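Local structure of CRISPR-associated endonuclease Cas9 (Campylobacter jejuni subsp. jejuni serotype O:2, 5X2H) at residues Lys628-Lys633 with Lys741-Leu746; Phe735-Tyr740 with Phe811-Val816; Tyr759-Thr764 with Ile771-Asp776. The protein is an RNA-guided endonuclease of CRISPR immunity that cuts invading DNA, one strand with its RuvC-like domain and the other with its HNH domain. One frame throughout, in Å; residues are numbered along the deposited sequence.

Contact 1 of 3, residues Lys628-Lys633 with Lys741-Leu746; sequences KPERKK and KDSLIL. With nucleotides of chain B.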
# COMPACT_ATOMS: atom_id res chain seq x y z
N LYS A 628 -19.23 -0.56 -16.72
CA LYS A 628 -18.31 0.13 -15.83
C LYS A 628 -19.05 0.51 -14.55
O LYS A 628 -20.19 0.99 -14.61
CB LYS A 628 -17.74 1.40 -16.48
CG LYS A 628 -17.04 1.18 -17.81
CD LYS A 628 -16.39 2.47 -18.30
CE LYS A 628 -15.73 2.27 -19.66
NZ LYS A 628 -14.89 3.44 -20.04
N PRO A 629 -18.44 0.29 -13.39
CA PRO A 629 -19.11 0.64 -12.14
C PRO A 629 -18.95 2.12 -11.81
O PRO A 629 -17.91 2.73 -12.08
CB PRO A 629 -18.39 -0.23 -11.10
CG PRO A 629 -17.00 -0.33 -11.64
CD PRO A 629 -17.14 -0.35 -13.16
N GLU A 630 -19.99 2.69 -11.22
CA GLU A 630 -19.89 4.06 -10.75
C GLU A 630 -19.00 4.12 -9.51
O GLU A 630 -19.06 3.24 -8.64
CB GLU A 630 -21.28 4.63 -10.45
CG GLU A 630 -22.07 3.90 -9.39
CD GLU A 630 -23.45 4.51 -9.18
OE1 GLU A 630 -23.81 5.44 -9.94
OE2 GLU A 630 -24.16 4.07 -8.26
N ARG A 631 -18.15 5.14 -9.45
CA ARG A 631 -17.14 5.27 -8.40
C ARG A 631 -17.69 6.18 -7.31
O ARG A 631 -17.61 7.40 -7.40
CB ARG A 631 -15.84 5.82 -8.97
CG ARG A 631 -15.30 5.05 -10.16
CD ARG A 631 -13.78 4.97 -10.11
NE ARG A 631 -13.13 5.80 -11.12
CZ ARG A 631 -12.36 6.85 -10.85
NH1 ARG A 631 -12.13 7.20 -9.59
NH2 ARG A 631 -11.81 7.53 -11.84
N LYS A 632 -18.24 5.58 -6.25
CA LYS A 632 -18.92 6.33 -5.21
C LYS A 632 -18.04 6.62 -4.00
O LYS A 632 -18.54 7.18 -3.02
CB LYS A 632 -20.19 5.59 -4.77
CG LYS A 632 -21.27 5.55 -5.84
CD LYS A 632 -22.67 5.44 -5.24
CE LYS A 632 -22.97 4.05 -4.73
NZ LYS A 632 -24.37 3.94 -4.20
N LYS A 633 -16.76 6.28 -4.06
CA LYS A 633 -15.89 6.45 -2.90
C LYS A 633 -15.76 7.93 -2.55
O LYS A 633 -15.33 8.73 -3.39
CB LYS A 633 -14.51 5.85 -3.17
CG LYS A 633 -13.52 6.09 -2.04
CD LYS A 633 -12.34 5.13 -2.13
CE LYS A 633 -11.61 5.26 -3.45
NZ LYS A 633 -10.39 4.41 -3.49
N LYS A 741 -18.21 9.40 -10.96
CA LYS A 741 -17.40 9.00 -12.10
C LYS A 741 -17.86 7.64 -12.62
O LYS A 741 -18.03 6.70 -11.84
CB LYS A 741 -15.92 8.96 -11.71
CG LYS A 741 -15.32 10.35 -11.52
CD LYS A 741 -13.83 10.29 -11.20
CE LYS A 741 -13.23 11.68 -11.13
NZ LYS A 741 -13.95 12.56 -10.16
N ASP A 742 -18.07 7.57 -13.93
CA ASP A 742 -18.54 6.39 -14.65
C ASP A 742 -20.00 6.05 -14.36
O ASP A 742 -20.42 4.91 -14.58
CB ASP A 742 -17.65 5.17 -14.39
CG ASP A 742 -16.32 5.28 -15.10
OD1 ASP A 742 -16.26 5.94 -16.16
OD2 ASP A 742 -15.33 4.70 -14.60
N SER A 743 -20.79 7.00 -13.87
CA SER A 743 -22.23 6.83 -13.86
C SER A 743 -22.76 6.77 -15.28
O SER A 743 -22.24 7.45 -16.18
CB SER A 743 -22.91 7.97 -13.10
OG SER A 743 -22.71 7.86 -11.70
N LEU A 744 -23.79 5.96 -15.50
CA LEU A 744 -24.41 5.84 -16.81
C LEU A 744 -25.56 6.83 -16.94
O LEU A 744 -26.48 6.83 -16.11
CB LEU A 744 -24.92 4.42 -17.05
CG LEU A 744 -25.58 4.23 -18.41
CD1 LEU A 744 -24.55 4.42 -19.51
CD2 LEU A 744 -26.25 2.86 -18.51
N ILE A 745 -25.51 7.66 -17.98
CA ILE A 745 -26.54 8.67 -18.20
C ILE A 745 -27.00 8.62 -19.65
O ILE A 745 -26.29 8.16 -20.54
CB ILE A 745 -26.05 10.09 -17.84
CG1 ILE A 745 -24.92 10.51 -18.77
CG2 ILE A 745 -25.61 10.15 -16.38
CD1 ILE A 745 -24.38 11.91 -18.50
N LEU A 746 -28.22 9.10 -19.86
CA LEU A 746 -28.82 9.24 -21.18
C LEU A 746 -29.02 10.73 -21.44
O LEU A 746 -29.76 11.39 -20.70
CB LEU A 746 -30.15 8.50 -21.27
CG LEU A 746 -30.90 8.59 -22.60
CD1 LEU A 746 -30.35 7.60 -23.61
CD2 LEU A 746 -32.39 8.37 -22.38
P A B 79 -17.61 2.28 -4.48
OP1 A B 79 -17.01 3.04 -5.61
OP2 A B 79 -16.97 1.01 -4.04
O5' A B 79 -17.70 3.25 -3.22
C5' A B 79 -18.23 2.79 -1.99
C4' A B 79 -19.22 3.77 -1.41
O4' A B 79 -20.57 3.37 -1.78
C3' A B 79 -19.25 3.84 0.11
O3' A B 79 -18.25 4.70 0.63
C2' A B 79 -20.67 4.32 0.40
O2' A B 79 -20.78 5.72 0.24
C1' A B 79 -21.46 3.64 -0.71
N9 A B 79 -22.07 2.37 -0.27
C8 A B 79 -21.72 1.09 -0.63
N7 A B 79 -22.46 0.16 -0.07
C5 A B 79 -23.35 0.88 0.71
C6 A B 79 -24.40 0.48 1.56
N6 A B 79 -24.74 -0.79 1.77
N1 A B 79 -25.10 1.45 2.19
C2 A B 79 -24.76 2.72 1.98
N3 A B 79 -23.80 3.23 1.21
C4 A B 79 -23.12 2.24 0.60
P A B 78 -21.70 -2.14 -8.38
OP1 A B 78 -20.69 -2.32 -9.45
OP2 A B 78 -22.23 -3.33 -7.65
O5' A B 78 -21.10 -1.14 -7.31
C5' A B 78 -20.69 0.17 -7.68
C4' A B 78 -20.64 1.09 -6.49
O4' A B 78 -21.90 0.99 -5.76
C3' A B 78 -19.54 0.77 -5.47
O3' A B 78 -19.15 1.99 -4.84
C2' A B 78 -20.29 -0.08 -4.45
O2' A B 78 -19.69 -0.14 -3.17
C1' A B 78 -21.64 0.63 -4.42
N9 A B 78 -22.73 -0.20 -3.92
C8 A B 78 -22.92 -1.55 -4.09
N7 A B 78 -23.99 -2.00 -3.49
C5 A B 78 -24.54 -0.88 -2.88
C6 A B 78 -25.68 -0.70 -2.09
N6 A B 78 -26.52 -1.69 -1.77
N1 A B 78 -25.95 0.54 -1.64
C2 A B 78 -25.11 1.54 -1.97
N3 A B 78 -24.00 1.49 -2.70
C4 A B 78 -23.77 0.24 -3.13
P C B 77 -27.82 -3.79 -10.92
OP1 C B 77 -28.48 -3.57 -12.24
OP2 C B 77 -26.94 -4.97 -10.75
O5' C B 77 -26.94 -2.51 -10.57
C5' C B 77 -25.81 -2.61 -9.72
C4' C B 77 -25.32 -1.24 -9.35
O4' C B 77 -26.38 -0.51 -8.70
C3' C B 77 -24.16 -1.17 -8.37
O3' C B 77 -22.92 -1.33 -9.04
C2' C B 77 -24.33 0.21 -7.73
O2' C B 77 -23.69 1.20 -8.53
C1' C B 77 -25.84 0.43 -7.80
N1 C B 77 -26.54 0.31 -6.50
C2 C B 77 -26.55 1.42 -5.66
O2 C B 77 -25.94 2.45 -6.01
N3 C B 77 -27.20 1.35 -4.48
C4 C B 77 -27.85 0.23 -4.15
N4 C B 77 -28.48 0.21 -2.97
C5 C B 77 -27.86 -0.92 -5.00
C6 C B 77 -27.21 -0.83 -6.16
O HOH W 1 -22.06 2.91 -14.43
O HOH W 2 -25.09 4.78 -12.96
O HOH W 3 -16.74 9.76 -8.51
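Arg-631 and Lys-741 make the close part of this contact. The backbone N of Arg-631 donates to Lys-741 O at 2.9 Å, and the same oxygen receives a CA-H...O approach from Glu-630. Beside this direct bond, a water accepts from Lys-741 N and also lies within bonding range of Arg-631 O. One face of the Arg-631 guanidinium lies over the aliphatic part of Lys-741, with NH2 3.5 Å from Lys-741 CD; both cationic ends go on to salt bridges with phosphates of the bound DNA. Alongside, Asp-742 CB packs on Pro-629 O at 3.4 Å, but its carboxylate stays 4.3 Å from Arg-631 NE, too far for a salt bridge. The Lys-628 end is looser: there a water bridges the segments, donating to both Lys-628 O and Asp-742 O. Glu-630 faces the RNA: its OE2 accepts from O2' of C77 of chain B at 2.9 Å. Lys-632 N donates to OP1 of A79 of chain B, and Lys-632 NZ to O2 of C77 of chain B at 2.8 Å. The arrangement is a loop pinned between nucleic acid and protein, where the RuvC-family segment meets the PAM-interacting C-terminal region of Cas9.

Contact 2 of 3, residues Phe735-Tyr740 with Phe811-Val816; sequences FCFSLY and FEKYIV. With nucleotides of chain B.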
# COMPACT_ATOMS: atom_id res chain seq x y z
N PHE A 735 -34.25 18.12 -6.87
CA PHE A 735 -33.13 17.20 -7.04
C PHE A 735 -33.52 16.09 -8.01
O PHE A 735 -34.58 15.47 -7.87
CB PHE A 735 -32.73 16.62 -5.69
CG PHE A 735 -31.72 15.51 -5.77
CD1 PHE A 735 -30.39 15.78 -6.03
CD2 PHE A 735 -32.10 14.20 -5.57
CE1 PHE A 735 -29.46 14.76 -6.10
CE2 PHE A 735 -31.18 13.17 -5.64
CZ PHE A 735 -29.86 13.45 -5.89
N CYS A 736 -32.65 15.84 -8.99
CA CYS A 736 -32.87 14.78 -9.97
C CYS A 736 -32.13 13.50 -9.60
O CYS A 736 -32.75 12.45 -9.41
CB CYS A 736 -32.45 15.26 -11.36
SG CYS A 736 -33.28 16.76 -11.90
N PHE A 737 -30.81 13.58 -9.49
CA PHE A 737 -29.98 12.42 -9.19
C PHE A 737 -28.57 12.90 -8.88
O PHE A 737 -28.21 14.06 -9.14
CB PHE A 737 -29.96 11.41 -10.33
CG PHE A 737 -29.86 12.03 -11.70
CD1 PHE A 737 -28.65 12.48 -12.18
CD2 PHE A 737 -30.99 12.17 -12.49
CE1 PHE A 737 -28.56 13.05 -13.44
CE2 PHE A 737 -30.90 12.74 -13.75
CZ PHE A 737 -29.69 13.18 -14.22
N SER A 738 -27.77 12.01 -8.31
CA SER A 738 -26.36 12.25 -8.04
C SER A 738 -25.52 11.47 -9.04
O SER A 738 -25.80 10.29 -9.29
CB SER A 738 -25.99 11.84 -6.61
OG SER A 738 -26.72 12.60 -5.66
N LEU A 739 -24.51 12.12 -9.60
CA LEU A 739 -23.61 11.48 -10.55
C LEU A 739 -22.24 11.29 -9.92
O LEU A 739 -21.73 12.18 -9.23
CB LEU A 739 -23.49 12.31 -11.84
CG LEU A 739 -24.77 12.53 -12.64
CD1 LEU A 739 -24.46 13.28 -13.92
CD2 LEU A 739 -25.45 11.19 -12.93
N TYR A 740 -21.66 10.13 -10.16
CA TYR A 740 -20.29 9.81 -9.79
C TYR A 740 -19.54 9.46 -11.06
O TYR A 740 -20.13 9.24 -12.12
CB TYR A 740 -20.24 8.64 -8.79
CG TYR A 740 -21.17 8.79 -7.61
CD1 TYR A 740 -22.52 8.46 -7.72
CD2 TYR A 740 -20.71 9.26 -6.39
CE1 TYR A 740 -23.38 8.60 -6.64
CE2 TYR A 740 -21.57 9.40 -5.30
CZ TYR A 740 -22.90 9.06 -5.44
OH TYR A 740 -23.76 9.20 -4.37
N PHE A 811 -31.77 14.41 -19.94
CA PHE A 811 -30.69 14.25 -18.96
C PHE A 811 -31.23 13.32 -17.88
O PHE A 811 -31.85 13.76 -16.91
CB PHE A 811 -30.25 15.60 -18.40
CG PHE A 811 -28.92 15.56 -17.70
CD1 PHE A 811 -28.15 14.41 -17.70
CD2 PHE A 811 -28.45 16.68 -17.03
CE1 PHE A 811 -26.92 14.38 -17.05
CE2 PHE A 811 -27.22 16.65 -16.38
CZ PHE A 811 -26.46 15.50 -16.40
N GLU A 812 -30.99 12.02 -18.06
CA GLU A 812 -31.55 10.98 -17.21
C GLU A 812 -30.44 10.04 -16.73
O GLU A 812 -29.47 9.80 -17.44
CB GLU A 812 -32.62 10.17 -17.94
CG GLU A 812 -33.71 11.00 -18.61
CD GLU A 812 -34.91 11.24 -17.72
OE1 GLU A 812 -35.07 10.50 -16.72
OE2 GLU A 812 -35.69 12.17 -18.01
N LYS A 813 -30.61 9.50 -15.53
CA LYS A 813 -29.64 8.59 -14.94
C LYS A 813 -30.08 7.15 -15.13
O LYS A 813 -31.26 6.83 -14.99
CB LYS A 813 -29.44 8.89 -13.45
CG LYS A 813 -28.39 8.00 -12.78
CD LYS A 813 -28.28 8.26 -11.28
CE LYS A 813 -27.13 7.47 -10.67
NZ LYS A 813 -26.98 7.71 -9.20
N TYR A 814 -29.13 6.29 -15.46
CA TYR A 814 -29.36 4.86 -15.60
C TYR A 814 -28.34 4.10 -14.75
O TYR A 814 -27.42 4.69 -14.17
CB TYR A 814 -29.27 4.41 -17.07
CG TYR A 814 -30.52 4.71 -17.87
CD1 TYR A 814 -30.86 6.02 -18.19
CD2 TYR A 814 -31.34 3.69 -18.31
CE1 TYR A 814 -32.00 6.29 -18.93
CE2 TYR A 814 -32.48 3.95 -19.05
CZ TYR A 814 -32.81 5.26 -19.35
OH TYR A 814 -33.94 5.52 -20.09
N ILE A 815 -28.50 2.78 -14.70
CA ILE A 815 -27.66 1.91 -13.89
C ILE A 815 -27.23 0.72 -14.73
O ILE A 815 -28.07 0.08 -15.38
CB ILE A 815 -28.39 1.44 -12.62
CG1 ILE A 815 -28.73 2.62 -11.71
CG2 ILE A 815 -27.56 0.41 -11.86
CD1 ILE A 815 -27.52 3.34 -11.17
N VAL A 816 -25.94 0.41 -14.73
CA VAL A 816 -25.39 -0.74 -15.43
C VAL A 816 -25.16 -1.86 -14.43
O VAL A 816 -24.60 -1.63 -13.34
CB VAL A 816 -24.07 -0.40 -16.15
CG1 VAL A 816 -23.88 -1.29 -17.37
CG2 VAL A 816 -24.03 1.06 -16.52
P C B 77 -27.82 -3.79 -10.92
OP1 C B 77 -28.48 -3.57 -12.24
OP2 C B 77 -26.94 -4.97 -10.75
O5' C B 77 -26.94 -2.51 -10.57
C5' C B 77 -25.81 -2.61 -9.72
C4' C B 77 -25.32 -1.24 -9.35
O4' C B 77 -26.38 -0.51 -8.70
C3' C B 77 -24.16 -1.17 -8.37
O3' C B 77 -22.92 -1.33 -9.04
C2' C B 77 -24.33 0.21 -7.73
O2' C B 77 -23.69 1.20 -8.53
C1' C B 77 -25.84 0.43 -7.80
N1 C B 77 -26.54 0.31 -6.50
C2 C B 77 -26.55 1.42 -5.66
O2 C B 77 -25.94 2.45 -6.01
N3 C B 77 -27.20 1.35 -4.48
C4 C B 77 -27.85 0.23 -4.15
N4 C B 77 -28.48 0.21 -2.97
C5 C B 77 -27.86 -0.92 -5.00
C6 C B 77 -27.21 -0.83 -6.16
P A B 76 -31.07 -3.93 -4.51
OP1 A B 76 -31.50 -2.61 -3.98
OP2 A B 76 -31.72 -5.18 -4.01
O5' A B 76 -31.24 -3.89 -6.09
C5' A B 76 -30.30 -3.20 -6.90
C4' A B 76 -30.75 -3.14 -8.34
O4' A B 76 -31.80 -2.16 -8.48
C3' A B 76 -29.70 -2.73 -9.36
O3' A B 76 -28.92 -3.85 -9.75
C2' A B 76 -30.52 -2.11 -10.50
O2' A B 76 -30.91 -3.10 -11.44
C1' A B 76 -31.78 -1.60 -9.77
N9 A B 76 -31.87 -0.13 -9.67
C8 A B 76 -32.86 0.64 -10.23
N7 A B 76 -32.74 1.92 -9.99
C5 A B 76 -31.60 2.00 -9.21
C6 A B 76 -30.93 3.09 -8.62
N6 A B 76 -31.34 4.35 -8.74
N1 A B 76 -29.81 2.83 -7.91
C2 A B 76 -29.40 1.56 -7.79
N3 A B 76 -29.94 0.45 -8.29
C4 A B 76 -31.05 0.74 -9.00
O HOH W 4 -29.18 9.68 -7.34
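Two strands from different sheets in the C-terminal part of Cas9 face each other here, 735-740 at the edge of a three-strand antiparallel sheet and 811-816 inside the six-strand sheet of the PAM-interacting C-terminal domain. Their axes come within 7.6 Å at 51°, and side chains, not a backbone ladder, join them. Phe-737 is the main wedge. Its CG sits between the backbone N and the carbonyl carbon (chi1 42°), and its side chain and that of Lys-813 run past one another in opposing senses, Lys-813 CB lying over one ring face in a CH-pi contact, 3.8 Å from the centroid. The far edge of the same ring points at the face of Phe-811 in a T-shaped pair, centroids 5.4 Å apart and planes at 82°, while Phe-811 O lies in the ring plane, 3.5 Å from CE2 of Phe-737. Phe-737 shares a classic beta bulge with Cys-736, both residues facing Ile-686 of the neighbouring strand 683-689. Leu-739 meets Phe-811 tip to tip, CD1 to CZ 3.9 Å, and Phe-695 makes a second edge-to-face pair with Phe-811. Lys-813 is fully extended, which carries NZ from the ring face past Phe-737 CB to the backbone, where it donates to Ser-738 O at 2.8 Å, nearly straight onto the carbonyl. Its ammonium also has a weak water, itself held by Ser-738 N, and a long, weak ion pair with Glu-630. Further along the strand, Ile-815 reaches the RNA: CG2 lies 3.3 Å from O5' of C77 of chain B, and CG1 packs on the adenine of A76 of chain B.

Contact 3 of 3, residues Tyr759-Thr764 with Ile771-Asp776; sequences YYNAFT and IVSKHD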
# COMPACT_ATOMS: atom_id res chain seq x y z
N TYR A 759 -21.22 7.38 -20.69
CA TYR A 759 -20.68 7.35 -19.34
C TYR A 759 -20.26 8.76 -18.93
O TYR A 759 -19.51 9.42 -19.66
CB TYR A 759 -19.49 6.39 -19.23
CG TYR A 759 -19.88 4.94 -19.05
CD1 TYR A 759 -20.45 4.50 -17.87
CD2 TYR A 759 -19.66 4.01 -20.06
CE1 TYR A 759 -20.80 3.17 -17.70
CE2 TYR A 759 -20.00 2.68 -19.90
CZ TYR A 759 -20.57 2.27 -18.71
OH TYR A 759 -20.91 0.94 -18.55
N TYR A 760 -20.76 9.22 -17.79
CA TYR A 760 -20.31 10.48 -17.23
C TYR A 760 -18.88 10.33 -16.72
O TYR A 760 -18.57 9.37 -16.01
CB TYR A 760 -21.25 10.92 -16.10
CG TYR A 760 -20.68 11.96 -15.17
CD1 TYR A 760 -20.83 13.32 -15.44
CD2 TYR A 760 -20.01 11.59 -14.01
CE1 TYR A 760 -20.31 14.27 -14.58
CE2 TYR A 760 -19.48 12.54 -13.15
CZ TYR A 760 -19.64 13.88 -13.44
OH TYR A 760 -19.11 14.82 -12.58
N ASN A 761 -18.01 11.26 -17.09
CA ASN A 761 -16.61 11.24 -16.67
C ASN A 761 -16.24 12.37 -15.72
O ASN A 761 -15.50 12.14 -14.76
CB ASN A 761 -15.68 11.29 -17.88
CG ASN A 761 -15.70 10.01 -18.68
OD1 ASN A 761 -16.08 8.95 -18.18
ND2 ASN A 761 -15.27 10.09 -19.93
N ALA A 762 -16.74 13.58 -15.96
CA ALA A 762 -16.37 14.71 -15.13
C ALA A 762 -17.37 15.84 -15.35
O ALA A 762 -18.02 15.93 -16.39
CB ALA A 762 -14.95 15.20 -15.42
N PHE A 763 -17.46 16.69 -14.34
CA PHE A 763 -18.19 17.95 -14.42
C PHE A 763 -17.18 19.07 -14.28
O PHE A 763 -16.43 19.12 -13.30
CB PHE A 763 -19.26 18.03 -13.33
CG PHE A 763 -19.80 19.42 -13.10
CD1 PHE A 763 -20.60 20.02 -14.05
CD2 PHE A 763 -19.50 20.11 -11.94
CE1 PHE A 763 -21.10 21.30 -13.85
CE2 PHE A 763 -19.99 21.39 -11.73
CZ PHE A 763 -20.79 21.98 -12.69
N THR A 764 -17.13 19.96 -15.28
CA THR A 764 -16.16 21.05 -15.29
C THR A 764 -16.84 22.30 -14.75
O THR A 764 -17.74 22.86 -15.38
CB THR A 764 -15.62 21.27 -16.71
OG1 THR A 764 -15.10 20.04 -17.21
CG2 THR A 764 -14.52 22.31 -16.70
N ILE A 771 -17.96 16.05 -19.36
CA ILE A 771 -17.12 15.19 -20.19
C ILE A 771 -17.75 13.81 -20.16
O ILE A 771 -18.00 13.26 -19.08
CB ILE A 771 -15.67 15.15 -19.69
CG1 ILE A 771 -14.99 16.51 -19.88
CG2 ILE A 771 -14.90 14.03 -20.39
CD1 ILE A 771 -13.60 16.60 -19.24
N VAL A 772 -18.05 13.25 -21.33
CA VAL A 772 -18.69 11.95 -21.44
C VAL A 772 -17.93 11.11 -22.46
O VAL A 772 -17.18 11.63 -23.29
CB VAL A 772 -20.18 12.04 -21.83
CG1 VAL A 772 -20.94 12.96 -20.87
CG2 VAL A 772 -20.33 12.52 -23.26
N SER A 773 -18.14 9.80 -22.40
CA SER A 773 -17.42 8.88 -23.26
C SER A 773 -18.35 7.76 -23.71
O SER A 773 -19.37 7.48 -23.08
CB SER A 773 -16.19 8.30 -22.56
OG SER A 773 -16.56 7.65 -21.36
N LYS A 774 -17.98 7.12 -24.82
CA LYS A 774 -18.75 6.01 -25.36
C LYS A 774 -18.36 4.72 -24.64
O LYS A 774 -17.19 4.52 -24.31
CB LYS A 774 -18.51 5.89 -26.86
CG LYS A 774 -19.39 4.87 -27.57
CD LYS A 774 -19.40 5.13 -29.07
CE LYS A 774 -20.22 4.09 -29.83
NZ LYS A 774 -19.47 2.82 -30.01
N HIS A 775 -19.35 3.85 -24.42
CA HIS A 775 -19.15 2.70 -23.55
C HIS A 775 -17.99 1.83 -24.02
O HIS A 775 -17.12 1.46 -23.23
CB HIS A 775 -20.44 1.87 -23.46
CG HIS A 775 -20.76 1.10 -24.71
ND1 HIS A 775 -21.37 1.67 -25.80
CD2 HIS A 775 -20.54 -0.20 -25.03
CE1 HIS A 775 -21.51 0.76 -26.75
NE2 HIS A 775 -21.02 -0.38 -26.30
N ASP A 776 -17.94 1.52 -25.32
CA ASP A 776 -16.91 0.64 -25.85
C ASP A 776 -15.69 1.40 -26.36
O ASP A 776 -14.69 0.76 -26.71
CB ASP A 776 -17.48 -0.22 -26.99
CG ASP A 776 -18.14 0.61 -28.08
OD1 ASP A 776 -18.13 1.85 -27.98
OD2 ASP A 776 -18.66 0.01 -29.04
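Tyr-759 and Ser-773 form a hydrogen-bonded antiparallel pair in the beta hairpin of strands 756-764 and 769-773, part of the six-strand sheet of the PAM-interacting region. Both of their amides are satisfied across the pair: Tyr-759 N donates to Ser-773 O at 3.0 Å, and Ser-773 N returns a bond to Tyr-759 O. That oxygen also receives a CA-H...O contact from Val-772. Val-772 and Tyr-760 are a non-hydrogen-bonded pair, and Tyr-760 bonds through its backbone N and O to Ser-743 and Asp-742 of segment 741-746. A classic beta bulge follows. Asn-761 and Ala-762 both face Ile-771, so the single carbonyl of Ile-771 serves two amides, strongly that of Asn-761 (N to O 2.8 Å) and weakly that of Ala-762 (N to O 3.4 Å). Ile-771 N closes the ladder on Ala-762 O at 3.0 Å. Among the side chains, Asn-761 CB packs against Ile-771 CG2 at 3.8 Å. Lys-774 NZ forms a salt bridge of 2.6 Å with Asp-776 OD1, which uses its syn lone pair; Lys-778 N gives that oxygen a second donor. The hydroxyl of Tyr-759 is bonded to Val-626 O and to Lys-628 N, and His-775 stacks on Phe-625. Ala-762 and Thr-764 pack on the bound DNA. Tyr-759 CE2 lies 3.7 Å from His-775 CB, and His-775 CA lies in the plane of the tyrosine ring at its edge.

All three contacts are partly buried, none of their touching residues being fully exposed, and they meet around the six-strand sheet. Contact 1 lends it strand 744-748, which is flanked by strand 810-816 of contact 2 and strand 756-764 of contact 3. Contact 3 is ladder chemistry within the sheet, and it also touches the bound DNA; contact 2 joins two sheets through aromatic and aliphatic faces with one lysine bond, and borders the RNA; contact 1 is a watery, charged loop junction gripping both RNA and DNA. Along the chain, contact 3 is nested inside the loop that contact 2 closes, whereas contacts 1 and 2 cross.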